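PDB 3BQX: glyoxalase-related enzyme from Fulvimarina pelagi, which is of unknown function but belongs to the glyoxalase-like VOC superfamily, whose members are commonly metal-dependent enzymes or binding proteins built from paired beta-alpha modules. Local coordinates for the interface of chains A and B. Numbering follows the deposited sequence. Chains: chain A/B, Glyoxalase-related enzyme.

The interface of chains A and B. Residues chain A 8-11, 73; chain B 9, 71-74.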
ATOM      1  N   VAL A   8       3.170   3.057  -6.781  1.00 10.61           N
ATOM      2  CA  VAL A   8       1.742   3.316  -6.649  1.00  9.19           C
ATOM      3  C   VAL A   8       1.071   2.281  -5.773  1.00  9.89           C
ATOM      4  O   VAL A   8       1.401   1.099  -5.855  1.00  9.78           O
ATOM      5  CB  VAL A   8       1.016   3.232  -8.022  1.00  9.56           C
ATOM      6  CG1 VAL A   8      -0.431   3.655  -7.877  1.00  9.13           C
ATOM      7  CG2 VAL A   8       1.727   4.071  -9.059  1.00 12.61           C
ATOM      8  N   ILE A   9       0.156   2.735  -4.920  1.00  8.84           N
ATOM      9  CA  ILE A   9      -0.652   1.838  -4.099  1.00  7.82           C
ATOM     10  C   ILE A   9      -2.011   2.002  -4.763  1.00  8.10           C
ATOM     11  O   ILE A   9      -2.561   3.102  -4.783  1.00  8.53           O
ATOM     12  CB  ILE A   9      -0.825   2.297  -2.632  1.00  8.39           C
ATOM     13  CG1 ILE A   9       0.516   2.301  -1.912  1.00 10.50           C
ATOM     14  CG2 ILE A   9      -1.836   1.381  -1.919  1.00  8.56           C
ATOM     15  CD1 ILE A   9       0.430   2.819  -0.482  1.00 11.27           C
ATOM     16  N   THR A  10      -2.545   0.936  -5.338  1.00  7.16           N
ATOM     17  CA  THR A  10      -3.843   1.039  -5.989  1.00  8.27           C
ATOM     18  C   THR A  10      -4.887   0.273  -5.209  1.00  9.40           C
ATOM     19  O   THR A  10      -4.728  -0.916  -4.942  1.00  9.70           O
ATOM     20  CB  THR A  10      -3.801   0.478  -7.419  1.00  9.43           C
ATOM     21  OG1 THR A  10      -2.895   1.258  -8.206  1.00 10.39           O
ATOM     22  CG2 THR A  10      -5.177   0.538  -8.069  1.00 11.73           C
ATOM     23  N   LEU A  11      -5.951   0.968  -4.833  1.00  8.50           N
ATOM     24  CA  LEU A  11      -7.048   0.347  -4.103  1.00  9.67           C
ATOM     25  C   LEU A  11      -8.232   0.230  -5.038  1.00  9.79           C
ATOM     26  O   LEU A  11      -8.584   1.200  -5.707  1.00  9.96           O
ATOM     27  CB  LEU A  11      -7.454   1.197  -2.901  1.00  9.01           C
ATOM     28  CG  LEU A  11      -6.335   1.489  -1.899  1.00  8.89           C
ATOM     29  CD1 LEU A  11      -6.849   2.408  -0.797  1.00 10.43           C
ATOM     30  CD2 LEU A  11      -5.823   0.169  -1.320  1.00 11.64           C
ATOM     31  N   LEU A  73      -3.195   0.103   5.802  1.00  9.02           N
ATOM     32  CA  LEU A  73      -2.335   1.243   5.494  1.00  8.92           C
ATOM     33  C   LEU A  73      -2.327   2.135   6.725  1.00  9.99           C
ATOM     34  O   LEU A  73      -3.377   2.442   7.274  1.00 11.70           O
ATOM     35  CB  LEU A  73      -2.883   2.037   4.307  1.00  9.56           C
ATOM     36  CG  LEU A  73      -3.023   1.237   3.014  1.00  7.80           C
ATOM     37  CD1 LEU A  73      -3.609   2.121   1.938  1.00  9.10           C
ATOM     38  CD2 LEU A  73      -1.664   0.698   2.585  1.00 12.56           C
TER
ATOM     39  N   ILE B   9       2.805   0.293   4.874  1.00  8.84           N
ATOM     40  CA  ILE B   9       1.914  -0.547   4.080  1.00  7.82           C
ATOM     41  C   ILE B   9       2.118  -1.892   4.762  1.00  8.10           C
ATOM     42  O   ILE B   9       3.230  -2.417   4.772  1.00  8.53           O
ATOM     43  CB  ILE B   9       2.355  -0.734   2.609  1.00  8.39           C
ATOM     44  CG1 ILE B   9       2.318   0.597   1.868  1.00 10.50           C
ATOM     45  CG2 ILE B   9       1.451  -1.775   1.925  1.00  8.56           C
ATOM     46  CD1 ILE B   9       2.816   0.500   0.432  1.00 11.27           C
HETATM   47  N   MSE B  71      -6.616  -4.799  -4.452  1.00 17.29           N
HETATM   48  CA  MSE B  71      -5.505  -3.857  -4.445  1.00 18.22           C
HETATM   49  C   MSE B  71      -4.304  -4.390  -5.204  1.00 15.86           C
HETATM   50  O   MSE B  71      -4.174  -5.594  -5.421  1.00 15.95           O
HETATM   51  CB  MSE B  71      -5.068  -3.543  -3.012  1.00 22.95           C
HETATM   52  CG  MSE B  71      -3.856  -2.624  -2.974  1.00 25.23           C
HETATM   53 SE   MSE B  71      -2.975  -2.473  -1.293  1.00 40.99          SE
HETATM   54  CE  MSE B  71      -2.390  -4.282  -1.164  1.00  4.56           C
ATOM     55  N   ALA B  72      -3.421  -3.480  -5.603  1.00 12.32           N
ATOM     56  CA  ALA B  72      -2.204  -3.844  -6.306  1.00 11.80           C
ATOM     57  C   ALA B  72      -1.136  -2.814  -5.980  1.00 11.39           C
ATOM     58  O   ALA B  72      -1.422  -1.620  -5.911  1.00 12.27           O
ATOM     59  CB  ALA B  72      -2.447  -3.878  -7.806  1.00 12.64           C
ATOM     60  N   LEU B  73       0.086  -3.282  -5.754  1.00  9.02           N
ATOM     61  CA  LEU B  73       1.212  -2.392  -5.477  1.00  8.92           C
ATOM     62  C   LEU B  73       2.085  -2.383  -6.722  1.00  9.99           C
ATOM     63  O   LEU B  73       2.406  -3.435  -7.259  1.00 11.70           O
ATOM     64  CB  LEU B  73       2.035  -2.903  -4.294  1.00  9.56           C
ATOM     65  CG  LEU B  73       1.258  -3.041  -2.987  1.00  7.80           C
ATOM     66  CD1 LEU B  73       2.171  -3.591  -1.916  1.00  9.10           C
ATOM     67  CD2 LEU B  73       0.696  -1.688  -2.570  1.00 12.56           C
ATOM     68  N   ALA B  74       2.488  -1.207  -7.181  1.00 10.07           N
ATOM     69  CA  ALA B  74       3.315  -1.132  -8.374  1.00 11.21           C
ATOM     70  C   ALA B  74       4.746  -0.747  -8.046  1.00 11.38           C
ATOM     71  O   ALA B  74       4.994   0.042  -7.131  1.00 11.27           O
ATOM     72  CB  ALA B  74       2.720  -0.122  -9.355  1.00 10.85           C
TER
HETATM   73  O   HOH W   1      -0.597  -0.043  -8.272  1.00 19.19           O
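Strand 8-13 of chain A runs antiparallel to strand 71-76 of chain B, so that a beta-sheet continues from one copy of the protein into the other, with the twin pairing of strand 71-76 of chain A and strand 8-13 of chain B on the far side of the two-fold axis. Backbone hydrogen bonds join the edges. B:Ala74 N donates to A:Val8 O at 2.9 Å, nearly straight and in the carbonyl plane. A:Thr10 N gives its hydrogen to B:Ala72 O at 2.9 Å, almost along the C=O axis, and B:Ala72 N returns a bond to A:Thr10 O at 3.0 Å. On one face of the joined strands, A:Thr10 OG1, the hydroxyl, sits beside its own backbone N, anti to the carbonyl carbon, and bonds water 1 at 2.6 Å. Water 1 also bonds B:Ala72 O at 3.0 Å, so this carbonyl is gripped by both an amide and a water. On the same face the side chains of A:Val8 and B:Ala74 touch through their CB atoms.

The other face is apolar and meets the axis. In A:Ile9, CB branches with CG2 anti to the backbone N and CG1 beside it (chi1 -64°). A:Ile9 CG2 lies against B:Leu73 CD2 and, at 4.1 Å, the selenium SE of the selenomethionine B:Met71. CG1 faces B:Leu73 CD2 and the B:Ile9 methyl CD1, while an extended second torsion (177°) carries the tip to the axis. There A:Ile9 CD1 meets its twin B:Ile9 CD1 at 3.5 Å, tip to tip and tightly packed. B:Leu73 points the same way as A:Ile9, alongside it, and A:Leu73 flanks B:Ile9 equivalently. B:Met71 bends at its last torsion (65°), its CG and SE lying alongside A:Leu11 CD2. Backbone pairing thus sets the register and the apolar contacts of the isoleucines and leucines pack around the two-fold axis, probably holding together a dimer of the kind common among VOC proteins.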